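PDB 6I1A: rutinosidase from Aspergillus niger, which hydrolyses rutinosides as a secreted family 5 glycoside hydrolase, and may also act as an exo-1,3-beta-glucanase and transglycosylase. Local coordinates for residues 31-36 and 68-73; 54-59 and 105-110; 101-106 and 164-169; 189-194 and 224-229. All blocks are in the same frame, centred on the assembly; numbering follows the deposited sequence.

In the fold
All four contacts belong to a (beta/alpha)8-barrel and follow the chain almost in order. Interactions 1 and 2 alternate along the sequence and touch, their centres about 13 Å apart: helices 52-59 and 63-73 follow one another, and Y109 of the second contact bonds E68 of the first. Interaction 3 shares S105 and S106 with interaction 2 in the loop after strand 90-95, their centres about 15 Å apart. Its helix, 161-179, leads to strand 187-190 of interaction 4, centres again about 15 Å apart, where M168 packs on V226. The centres of interactions 1 and 4 are about 25 Å apart. Together they run from loops and added helices round the early strands to the packing of the barrel wall.

Interaction 1: 31-36 and 68-73; sequences LEQEST and EHRYAT. With EDO (1,2-ethanediol), chain M; EDO (1,2-ethanediol), chain U.
L31 and Q33 of the loop meet R70 and Y71 on helix 63-73, and all four are buried. The tightest apolar point is the L31 methyl CD2, which comes within 3.6 Å of Y71 CD1, approaching the ring obliquely. Beside it, the Q33 chain bends at chi2 (-52°), turning its amide to the helix. Its OE1 takes a weak bond from R70 NE at 2.8 Å, bent to 125°, with the amide and guanidinium planes nearly perpendicular. The amide nitrogen is held mainly by W30 O, while R70 is held chiefly by G29 O, with a salt bridge to D38 and a cation-pi contact with F41. One water bridges loop and helix: it donates to L31 O at 2.8 Å and accepts from Q33 NE2 and from Y71 OH, lying in the plane of the tyrosine ring at its edge. Farther along, the loop leaves the helix. There the S35 carbonyl and T36 OG1, near the surface, bind two separate ethanediol molecules, probably from the crystallisation liquor. A loop leaving the first strand, 22-26, is thus held against a helix of the long first beta-alpha connection of a TIM barrel.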
# COMPACT_ATOMS: atom_id res chain seq x y z
N LEU A 31 20.78 -19.24 -13.40
CA LEU A 31 21.32 -18.52 -14.57
C LEU A 31 21.44 -17.01 -14.32
O LEU A 31 22.03 -16.32 -15.16
CB LEU A 31 20.47 -18.84 -15.81
CG LEU A 31 20.30 -20.32 -16.09
CD1 LEU A 31 19.45 -20.57 -17.34
CD2 LEU A 31 21.67 -21.02 -16.22
N GLU A 32 20.95 -16.52 -13.19
CA GLU A 32 21.18 -15.15 -12.72
C GLU A 32 21.54 -15.24 -11.23
O GLU A 32 20.88 -16.08 -10.55
CB GLU A 32 19.94 -14.29 -12.97
CG GLU A 32 18.61 -14.81 -12.41
CD GLU A 32 18.30 -14.52 -10.96
OE1 GLU A 32 17.67 -15.37 -10.33
OE2 GLU A 32 18.62 -13.39 -10.50
N GLN A 33 22.44 -14.42 -10.78
CA GLN A 33 23.02 -14.64 -9.41
C GLN A 33 22.57 -13.50 -8.50
O GLN A 33 22.54 -12.34 -8.92
CB GLN A 33 24.56 -14.67 -9.47
CG GLN A 33 25.11 -15.60 -10.55
CD GLN A 33 24.53 -16.97 -10.51
OE1 GLN A 33 24.26 -17.58 -9.45
NE2 GLN A 33 24.34 -17.57 -11.68
N GLU A 34 22.29 -13.85 -7.22
CA GLU A 34 21.93 -12.85 -6.21
C GLU A 34 22.55 -13.27 -4.85
O GLU A 34 22.53 -14.44 -4.55
CB GLU A 34 20.41 -12.78 -6.03
CG GLU A 34 19.67 -12.46 -7.34
CD GLU A 34 18.15 -12.48 -7.21
OE1 GLU A 34 17.66 -12.08 -6.11
OE2 GLU A 34 17.49 -12.93 -8.14
N SER A 35 22.95 -12.27 -4.10
CA SER A 35 23.67 -12.49 -2.81
C SER A 35 22.85 -13.30 -1.83
O SER A 35 23.44 -14.14 -1.14
CB SER A 35 24.07 -11.18 -2.22
OG SER A 35 22.97 -10.40 -1.78
N THR A 36 21.54 -13.12 -1.72
CA THR A 36 20.76 -13.76 -0.66
C THR A 36 20.51 -15.24 -0.90
O THR A 36 20.15 -15.97 0.03
CB THR A 36 19.44 -12.99 -0.51
OG1 THR A 36 18.80 -12.93 -1.78
CG2 THR A 36 19.70 -11.61 0.01
N GLU A 68 30.00 -21.24 -15.06
CA GLU A 68 29.68 -22.46 -15.82
C GLU A 68 29.54 -23.64 -14.85
O GLU A 68 28.69 -24.52 -15.03
CB GLU A 68 30.78 -22.76 -16.83
CG GLU A 68 30.78 -21.81 -18.03
CD GLU A 68 29.65 -21.92 -19.04
OE1 GLU A 68 28.91 -22.90 -18.98
OE2 GLU A 68 29.52 -21.01 -19.90
N HIS A 69 30.40 -23.68 -13.83
CA HIS A 69 30.32 -24.78 -12.85
C HIS A 69 28.97 -24.72 -12.12
O HIS A 69 28.30 -25.75 -11.95
CB HIS A 69 31.50 -24.72 -11.87
CG HIS A 69 31.39 -25.76 -10.81
ND1 HIS A 69 31.66 -27.09 -11.08
CD2 HIS A 69 30.93 -25.69 -9.54
CE1 HIS A 69 31.47 -27.79 -9.97
NE2 HIS A 69 31.02 -26.98 -9.02
N ARG A 70 28.55 -23.52 -11.70
CA ARG A 70 27.23 -23.37 -11.05
C ARG A 70 26.11 -23.74 -12.00
O ARG A 70 25.13 -24.41 -11.58
CB ARG A 70 27.09 -21.94 -10.54
CG ARG A 70 25.80 -21.71 -9.73
CD ARG A 70 25.81 -20.41 -8.97
NE ARG A 70 24.60 -20.11 -8.26
CZ ARG A 70 24.29 -20.51 -7.01
NH1 ARG A 70 25.14 -21.31 -6.36
NH2 ARG A 70 23.15 -20.17 -6.45
N TYR A 71 26.16 -23.27 -13.25
CA TYR A 71 25.13 -23.66 -14.25
C TYR A 71 24.97 -25.19 -14.33
O TYR A 71 23.89 -25.76 -14.42
CB TYR A 71 25.40 -23.11 -15.65
CG TYR A 71 25.64 -21.61 -15.74
CD1 TYR A 71 25.02 -20.73 -14.86
CD2 TYR A 71 26.32 -21.07 -16.80
CE1 TYR A 71 25.25 -19.37 -14.89
CE2 TYR A 71 26.49 -19.71 -16.91
CZ TYR A 71 25.93 -18.84 -15.98
OH TYR A 71 26.13 -17.48 -16.09
N ALA A 72 26.12 -25.86 -14.38
CA ALA A 72 26.13 -27.33 -14.55
C ALA A 72 25.69 -28.07 -13.29
O ALA A 72 25.23 -29.22 -13.47
CB ALA A 72 27.55 -27.69 -14.95
N THR A 73 25.77 -27.50 -12.11
CA THR A 73 25.58 -28.26 -10.87
C THR A 73 24.41 -27.82 -10.01
O THR A 73 23.88 -28.68 -9.29
CB THR A 73 26.85 -28.24 -10.04
OG1 THR A 73 27.17 -26.90 -9.70
CG2 THR A 73 27.99 -28.95 -10.75
C1 EDO M . 25.56 -13.19 1.47
O1 EDO M . 26.16 -14.14 2.35
C2 EDO M . 24.09 -13.19 1.69
O2 EDO M . 23.44 -14.43 1.62
C1 EDO U . 14.95 -11.83 -0.52
O1 EDO U . 15.90 -11.21 0.33
C2 EDO U . 15.24 -13.28 -0.83
O2 EDO U . 16.21 -13.51 -1.89
O HOH W 1 24.66 -15.96 -14.29

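Interaction 2: 54-59 and 105-110; sequences GLCEHL and SSQLYS. With EDO (1,2-ethanediol), chain V.
A disulfide sulfur lying against a backbone carbonyl marks this contact: C56 SG is 3.3 Å from Q107 O. The sulfur is already bound to C63, so the cystine that ties helix 52-59 to helix 63-73 also touches the loop. With SG turned opposite the backbone N (chi1 -162°), it leaves the helix toward that loop and meets Y109 CB as well, at 4.0 Å. Y109 continues away from the helix, packs on C63 and L67, and gives its hydroxyl end to E68. The Q107 side chain bends over the next helical residue instead. Its chi1 of -110° lies well off a staggered value, and the amide settles against the base of E57, with NE2 3.6 Å from E57 CB. Although the two side chains run at about a right angle, the E57 carboxylate and the Q107 amide planes differ by only 16°. The loop keeps its own shape through an ST turn, in which L108 N donates to S106 OG at 3.1 Å; Y97 OH is a second partner of that hydroxyl. What joins helix and loop is therefore mostly van der Waals contact around a polarisable sulfur that is itself tied up in the disulfide with C63, an oxidised state consistent with a secreted protein.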
# COMPACT_ATOMS: atom_id res chain seq x y z
N GLY A 54 29.24 -7.00 -10.51
CA GLY A 54 30.49 -6.77 -9.74
C GLY A 54 31.14 -8.08 -9.34
O GLY A 54 32.38 -8.12 -9.25
N LEU A 55 30.39 -9.13 -9.04
CA LEU A 55 30.98 -10.48 -8.81
C LEU A 55 31.80 -10.92 -10.03
O LEU A 55 32.96 -11.40 -9.89
CB LEU A 55 29.87 -11.47 -8.48
CG LEU A 55 30.29 -12.92 -8.32
CD1 LEU A 55 29.43 -13.60 -7.24
CD2 LEU A 55 30.23 -13.68 -9.61
N CYS A 56 31.26 -10.72 -11.22
CA CYS A 56 31.97 -11.15 -12.44
C CYS A 56 33.19 -10.26 -12.66
O CYS A 56 34.27 -10.84 -13.01
CB CYS A 56 31.01 -11.05 -13.62
SG CYS A 56 31.52 -12.00 -15.07
N GLU A 57 33.05 -8.96 -12.46
CA GLU A 57 34.20 -8.03 -12.57
C GLU A 57 35.28 -8.49 -11.57
O GLU A 57 36.50 -8.56 -11.94
CB GLU A 57 33.77 -6.61 -12.28
CG GLU A 57 34.91 -5.60 -12.32
CD GLU A 57 34.51 -4.15 -12.53
OE1 GLU A 57 33.35 -3.86 -12.45
OE2 GLU A 57 35.41 -3.33 -12.79
N HIS A 58 34.91 -8.78 -10.34
CA HIS A 58 35.90 -9.17 -9.30
C HIS A 58 36.63 -10.43 -9.72
O HIS A 58 37.88 -10.53 -9.48
CB HIS A 58 35.13 -9.42 -7.99
CG HIS A 58 35.91 -10.15 -6.94
ND1 HIS A 58 37.06 -9.59 -6.38
CD2 HIS A 58 35.81 -11.38 -6.45
CE1 HIS A 58 37.57 -10.47 -5.51
NE2 HIS A 58 36.83 -11.58 -5.52
N LEU A 59 35.95 -11.43 -10.27
CA LEU A 59 36.57 -12.72 -10.63
C LEU A 59 37.44 -12.60 -11.90
O LEU A 59 38.21 -13.54 -12.17
CB LEU A 59 35.51 -13.80 -10.80
CG LEU A 59 34.77 -14.27 -9.55
CD1 LEU A 59 33.68 -15.25 -9.91
CD2 LEU A 59 35.76 -14.88 -8.56
N SER A 105 29.94 -4.00 -24.09
CA SER A 105 29.96 -3.05 -22.95
C SER A 105 29.33 -3.69 -21.70
O SER A 105 29.13 -2.96 -20.72
CB SER A 105 29.26 -1.77 -23.29
OG SER A 105 27.92 -2.01 -23.67
N SER A 106 29.05 -5.00 -21.73
CA SER A 106 28.42 -5.67 -20.57
C SER A 106 29.44 -6.51 -19.78
O SER A 106 30.17 -7.29 -20.39
CB SER A 106 27.27 -6.54 -21.00
OG SER A 106 26.74 -7.26 -19.90
N GLN A 107 29.46 -6.32 -18.46
CA GLN A 107 30.29 -7.13 -17.54
C GLN A 107 29.60 -8.43 -17.17
O GLN A 107 30.25 -9.29 -16.50
CB GLN A 107 30.60 -6.39 -16.25
CG GLN A 107 32.00 -5.95 -16.03
CD GLN A 107 33.08 -7.00 -15.96
OE1 GLN A 107 32.93 -8.25 -16.02
NE2 GLN A 107 34.24 -6.42 -15.86
N LEU A 108 28.33 -8.63 -17.56
CA LEU A 108 27.70 -9.93 -17.31
C LEU A 108 28.31 -10.99 -18.21
O LEU A 108 28.65 -10.66 -19.37
CB LEU A 108 26.19 -9.84 -17.49
CG LEU A 108 25.48 -8.87 -16.54
CD1 LEU A 108 24.01 -8.77 -16.92
CD2 LEU A 108 25.67 -9.26 -15.10
N TYR A 109 28.39 -12.21 -17.72
CA TYR A 109 29.03 -13.31 -18.45
C TYR A 109 28.07 -13.89 -19.50
O TYR A 109 26.91 -14.21 -19.22
CB TYR A 109 29.43 -14.42 -17.48
CG TYR A 109 29.94 -15.67 -18.14
CD1 TYR A 109 31.15 -15.64 -18.86
CD2 TYR A 109 29.27 -16.86 -18.03
CE1 TYR A 109 31.61 -16.79 -19.48
CE2 TYR A 109 29.75 -18.03 -18.62
CZ TYR A 109 30.93 -17.97 -19.33
OH TYR A 109 31.37 -19.13 -19.93
N SER A 110 28.57 -14.02 -20.75
CA SER A 110 27.91 -14.72 -21.86
C SER A 110 28.60 -16.08 -22.08
O SER A 110 29.79 -16.08 -22.51
CB SER A 110 27.98 -13.93 -23.14
OG SER A 110 27.16 -12.76 -23.09
C1 EDO V . 24.90 -3.33 -21.54
O1 EDO V . 25.08 -2.75 -22.86
C2 EDO V . 25.57 -2.66 -20.35
O2 EDO V . 24.89 -1.49 -19.75

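Interaction 3: 101-106 and 164-169; sequences IDLPSS and FNYSMQ. With NAG (2-acetamido-2-deoxy-beta-D-glucopyranose), chain E; EDO (1,2-ethanediol), chain V.
Beside Y166, whose ring receives L103, the hydroxyl of S167 is gripped by two groups: OG gives its hydrogen to H163 O, one turn back in the helix, and accepts from W157 NE1. S167 points away from the loop, whereas Y166, the residue before it, points toward the loop. The principal contact is a CH-pi interaction in which L103 CD2 sits over the middle of the Y166 ring, 3.5 Å from the centroid and only 10° off the normal. The phenol carbons lie nearly evenly about this methyl, from CD1 at 3.5 Å to CE2 at 4.0 Å. I101 serves the root of the same side chain. With CG1 set between its backbone N and carbonyl carbon (chi1 72°), it carries CD1 to 3.9 Å from Y166 CB, and its other branch, CG2, grazes the backbone of Q169. After L103 the chain reverses in a type I turn, closed by S106 N on L103 O at 3.2 Å. The solvent side is looser. S105 OG shares an ethanediol with E150, and that molecule also lies against L103 CD1. On the helix, N165 ND2 is bonded covalently to C1 of an N-acetylglucosamine, which E161 also binds; N165, Y166 and S167 form the Asn-X-Ser sequon of N-glycosylation. The contact thus pairs the loop after the second barrel strand, 90-95, with the glycosylated start of the helix after the third, 131-136, a neighbouring beta-alpha unit of the TIM barrel.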
# COMPACT_ATOMS: atom_id res chain seq x y z
N ILE A 101 22.60 -12.58 -25.76
CA ILE A 101 23.44 -11.70 -26.60
C ILE A 101 24.70 -11.38 -25.84
O ILE A 101 24.70 -11.34 -24.60
CB ILE A 101 22.72 -10.44 -27.02
CG1 ILE A 101 22.51 -9.44 -25.91
CG2 ILE A 101 21.46 -10.79 -27.81
CD1 ILE A 101 22.07 -8.03 -26.43
N ASP A 102 25.79 -11.14 -26.56
CA ASP A 102 27.08 -10.83 -25.94
C ASP A 102 27.45 -9.42 -26.32
O ASP A 102 27.98 -9.20 -27.47
CB ASP A 102 28.11 -11.84 -26.44
CG ASP A 102 29.45 -11.67 -25.82
OD1 ASP A 102 29.71 -10.63 -25.24
OD2 ASP A 102 30.21 -12.68 -25.87
N LEU A 103 27.12 -8.44 -25.51
CA LEU A 103 27.41 -7.01 -25.79
C LEU A 103 28.79 -6.67 -25.30
O LEU A 103 29.21 -7.04 -24.21
CB LEU A 103 26.38 -6.11 -25.09
CG LEU A 103 25.01 -6.18 -25.76
CD1 LEU A 103 23.98 -5.52 -24.84
CD2 LEU A 103 25.05 -5.47 -27.10
N PRO A 104 29.58 -5.91 -26.10
CA PRO A 104 30.95 -5.56 -25.70
C PRO A 104 31.06 -4.60 -24.51
O PRO A 104 32.14 -4.45 -23.99
CB PRO A 104 31.53 -4.93 -26.98
CG PRO A 104 30.32 -4.40 -27.71
CD PRO A 104 29.21 -5.37 -27.40
N SER A 105 29.94 -4.00 -24.09
CA SER A 105 29.96 -3.05 -22.95
C SER A 105 29.33 -3.69 -21.70
O SER A 105 29.13 -2.96 -20.72
CB SER A 105 29.26 -1.77 -23.29
OG SER A 105 27.92 -2.01 -23.67
N SER A 106 29.05 -5.00 -21.73
CA SER A 106 28.42 -5.67 -20.57
C SER A 106 29.44 -6.51 -19.78
O SER A 106 30.17 -7.29 -20.39
CB SER A 106 27.27 -6.54 -21.00
OG SER A 106 26.74 -7.26 -19.90
N PHE A 164 17.02 -0.26 -26.24
CA PHE A 164 15.75 -0.77 -26.80
C PHE A 164 16.07 -1.79 -27.90
O PHE A 164 15.55 -2.89 -27.95
CB PHE A 164 14.88 0.38 -27.27
CG PHE A 164 13.49 -0.03 -27.65
CD1 PHE A 164 13.20 -0.63 -28.86
CD2 PHE A 164 12.46 0.17 -26.73
CE1 PHE A 164 11.89 -0.99 -29.14
CE2 PHE A 164 11.17 -0.17 -27.05
CZ PHE A 164 10.90 -0.75 -28.25
N ASN A 165 16.95 -1.39 -28.81
CA ASN A 165 17.28 -2.20 -29.99
C ASN A 165 17.94 -3.52 -29.56
O ASN A 165 17.62 -4.59 -30.05
CB ASN A 165 18.29 -1.46 -30.89
CG ASN A 165 17.62 -0.45 -31.77
OD1 ASN A 165 16.41 -0.22 -31.73
ND2 ASN A 165 18.44 0.15 -32.64
N TYR A 166 18.87 -3.46 -28.59
CA TYR A 166 19.55 -4.71 -28.16
C TYR A 166 18.58 -5.57 -27.31
O TYR A 166 18.64 -6.78 -27.38
CB TYR A 166 20.85 -4.42 -27.43
CG TYR A 166 21.95 -3.96 -28.36
CD1 TYR A 166 22.44 -4.76 -29.37
CD2 TYR A 166 22.50 -2.73 -28.19
CE1 TYR A 166 23.50 -4.33 -30.18
CE2 TYR A 166 23.55 -2.29 -28.96
CZ TYR A 166 24.03 -3.08 -29.97
OH TYR A 166 25.09 -2.56 -30.71
N SER A 167 17.61 -4.96 -26.65
CA SER A 167 16.53 -5.72 -25.99
C SER A 167 15.72 -6.52 -27.01
O SER A 167 15.37 -7.70 -26.79
CB SER A 167 15.62 -4.86 -25.14
OG SER A 167 16.31 -4.14 -24.12
N MET A 168 15.40 -5.89 -28.16
CA MET A 168 14.66 -6.59 -29.18
C MET A 168 15.52 -7.69 -29.79
O MET A 168 14.99 -8.74 -30.12
CB MET A 168 14.21 -5.59 -30.24
CG MET A 168 13.11 -4.63 -29.74
SD MET A 168 11.72 -5.36 -28.93
CE MET A 168 11.03 -6.34 -30.25
N GLN A 169 16.82 -7.49 -29.88
CA GLN A 169 17.73 -8.57 -30.33
C GLN A 169 17.69 -9.75 -29.37
O GLN A 169 17.63 -10.94 -29.79
CB GLN A 169 19.15 -8.04 -30.53
CG GLN A 169 19.25 -7.11 -31.74
CD GLN A 169 20.67 -6.70 -31.99
OE1 GLN A 169 21.59 -7.45 -31.78
NE2 GLN A 169 20.82 -5.48 -32.47
C1 NAG E . 17.93 1.03 -33.69
C2 NAG E . 19.04 2.01 -34.14
C3 NAG E . 18.49 2.74 -35.39
C4 NAG E . 17.98 1.80 -36.44
C5 NAG E . 16.97 0.86 -35.80
C6 NAG E . 16.43 -0.13 -36.80
C7 NAG E . 20.40 3.01 -32.39
C8 NAG E . 20.46 4.08 -31.37
N2 NAG E . 19.28 2.98 -33.12
O3 NAG E . 19.47 3.69 -35.90
O4 NAG E . 17.27 2.62 -37.46
O5 NAG E . 17.67 0.13 -34.77
O6 NAG E . 17.52 -0.85 -37.31
O7 NAG E . 21.31 2.15 -32.50
C1 EDO V . 24.90 -3.33 -21.54
O1 EDO V . 25.08 -2.75 -22.86
C2 EDO V . 25.57 -2.66 -20.35
O2 EDO V . 24.89 -1.49 -19.75

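Interaction 4: 189-194 and 224-229; sequences LEPINE and RAVVQR. With EDO (1,2-ethanediol), chain K.
V226 holds CG1 opposite its backbone N (chi1 169°) with CG2 beside that N, and both branches rest against the CB-CG edge of the P191 ring. CG1 reaches P191 CG at 3.9 Å, while V226 CG2 stands 4.0 Å from P191 CB. L189, with its CG likewise opposite the backbone N (chi1 -167°), brings CD2 to the same valine methyl at a looser 4.3 Å. The contact is small, wholly apolar and buried. E190, next along the strand, points to the opposite side, where its carboxylate forms a salt bridge with R92. Beyond the strand, E194 ends in a carboxylate with one ethanediol oxygen on each of its oxygens: O1 donates to OE1 at 2.6 Å and O2 to OE2 at 2.7 Å. H266 ND1 also bonds OE2, and this end of the strands is where TIM-barrel enzymes carry their active sites. I171 and I175 of helix 161-179 and I223 and V230 of helix 213-233 pack against L189 and P191. Strand 187-190 lies between strands 131-136 and 239-241, bonded to both through its backbone, and helix 213-233 packs on its outer side.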
# COMPACT_ATOMS: atom_id res chain seq x y z
N LEU A 189 6.84 -16.59 -23.19
CA LEU A 189 7.94 -15.62 -23.24
C LEU A 189 7.64 -14.43 -22.33
O LEU A 189 6.61 -13.74 -22.51
CB LEU A 189 8.08 -15.15 -24.71
CG LEU A 189 9.33 -14.39 -25.06
CD1 LEU A 189 9.60 -14.44 -26.60
CD2 LEU A 189 9.22 -12.98 -24.67
N GLU A 190 8.53 -14.17 -21.38
CA GLU A 190 8.40 -13.04 -20.44
C GLU A 190 9.55 -12.06 -20.66
O GLU A 190 10.70 -12.33 -20.28
CB GLU A 190 8.44 -13.53 -18.99
CG GLU A 190 8.16 -12.41 -18.01
CD GLU A 190 7.87 -12.86 -16.61
OE1 GLU A 190 8.38 -13.91 -16.18
OE2 GLU A 190 7.03 -12.18 -15.96
N PRO A 191 9.29 -10.93 -21.36
CA PRO A 191 10.39 -10.10 -21.86
C PRO A 191 10.93 -9.00 -20.96
O PRO A 191 11.87 -8.29 -21.33
CB PRO A 191 9.70 -9.47 -23.10
CG PRO A 191 8.29 -9.27 -22.68
CD PRO A 191 8.00 -10.57 -21.94
N ILE A 192 10.36 -8.87 -19.76
CA ILE A 192 10.91 -7.91 -18.78
C ILE A 192 10.51 -8.39 -17.38
O ILE A 192 9.51 -9.12 -17.24
CB ILE A 192 10.42 -6.46 -19.07
CG1 ILE A 192 11.32 -5.39 -18.42
CG2 ILE A 192 8.96 -6.27 -18.69
CD1 ILE A 192 11.14 -4.01 -19.07
N ASN A 193 11.28 -7.93 -16.39
CA ASN A 193 11.01 -8.27 -14.97
C ASN A 193 11.20 -7.04 -14.12
O ASN A 193 12.29 -6.43 -14.13
CB ASN A 193 11.96 -9.36 -14.53
CG ASN A 193 11.68 -9.76 -13.09
OD1 ASN A 193 10.72 -10.48 -12.84
ND2 ASN A 193 12.52 -9.28 -12.16
N GLU A 194 10.16 -6.62 -13.39
CA GLU A 194 10.20 -5.55 -12.37
C GLU A 194 10.91 -4.29 -12.88
O GLU A 194 11.79 -3.75 -12.20
CB GLU A 194 10.79 -6.09 -11.07
CG GLU A 194 9.97 -7.17 -10.44
CD GLU A 194 10.55 -7.68 -9.13
OE1 GLU A 194 11.52 -7.12 -8.58
OE2 GLU A 194 9.86 -8.61 -8.53
N ARG A 224 4.64 -3.55 -26.37
CA ARG A 224 3.93 -3.53 -27.68
C ARG A 224 4.88 -4.02 -28.77
O ARG A 224 4.42 -4.79 -29.65
CB ARG A 224 3.43 -2.12 -27.97
CG ARG A 224 2.17 -1.78 -27.21
CD ARG A 224 1.71 -0.36 -27.51
NE ARG A 224 0.34 -0.21 -27.03
CZ ARG A 224 -0.24 0.92 -26.70
NH1 ARG A 224 -1.50 0.91 -26.26
NH2 ARG A 224 0.40 2.09 -26.83
N ALA A 225 6.13 -3.61 -28.78
CA ALA A 225 7.07 -4.10 -29.78
C ALA A 225 7.31 -5.61 -29.67
O ALA A 225 7.45 -6.33 -30.69
CB ALA A 225 8.36 -3.36 -29.71
N VAL A 226 7.43 -6.11 -28.43
CA VAL A 226 7.64 -7.56 -28.22
C VAL A 226 6.39 -8.35 -28.69
O VAL A 226 6.54 -9.35 -29.37
CB VAL A 226 7.96 -7.87 -26.74
CG1 VAL A 226 7.89 -9.39 -26.55
CG2 VAL A 226 9.30 -7.28 -26.37
N VAL A 227 5.22 -7.88 -28.29
CA VAL A 227 3.96 -8.56 -28.72
C VAL A 227 3.89 -8.62 -30.25
O VAL A 227 3.63 -9.69 -30.82
CB VAL A 227 2.73 -7.88 -28.12
CG1 VAL A 227 1.47 -8.34 -28.83
CG2 VAL A 227 2.70 -8.12 -26.62
N GLN A 228 4.21 -7.52 -30.90
CA GLN A 228 4.23 -7.49 -32.38
C GLN A 228 5.27 -8.42 -32.94
O GLN A 228 4.99 -9.14 -33.93
CB GLN A 228 4.38 -6.06 -32.84
CG GLN A 228 3.07 -5.34 -32.65
CD GLN A 228 3.02 -4.04 -33.42
OE1 GLN A 228 3.66 -3.90 -34.46
NE2 GLN A 228 2.25 -3.08 -32.91
N ARG A 229 6.47 -8.47 -32.37
CA ARG A 229 7.51 -9.37 -32.87
C ARG A 229 7.05 -10.83 -32.72
O ARG A 229 7.21 -11.67 -33.64
CB ARG A 229 8.83 -9.09 -32.16
CG ARG A 229 10.00 -9.82 -32.79
CD ARG A 229 10.40 -9.30 -34.17
NE ARG A 229 10.58 -7.85 -34.12
CZ ARG A 229 11.71 -7.19 -33.88
NH1 ARG A 229 12.82 -7.84 -33.59
NH2 ARG A 229 11.73 -5.86 -33.90
C1 EDO K . 12.22 -8.00 -5.34
O1 EDO K . 12.72 -8.27 -6.62
C2 EDO K . 10.96 -8.75 -5.12
O2 EDO K . 9.83 -8.21 -5.86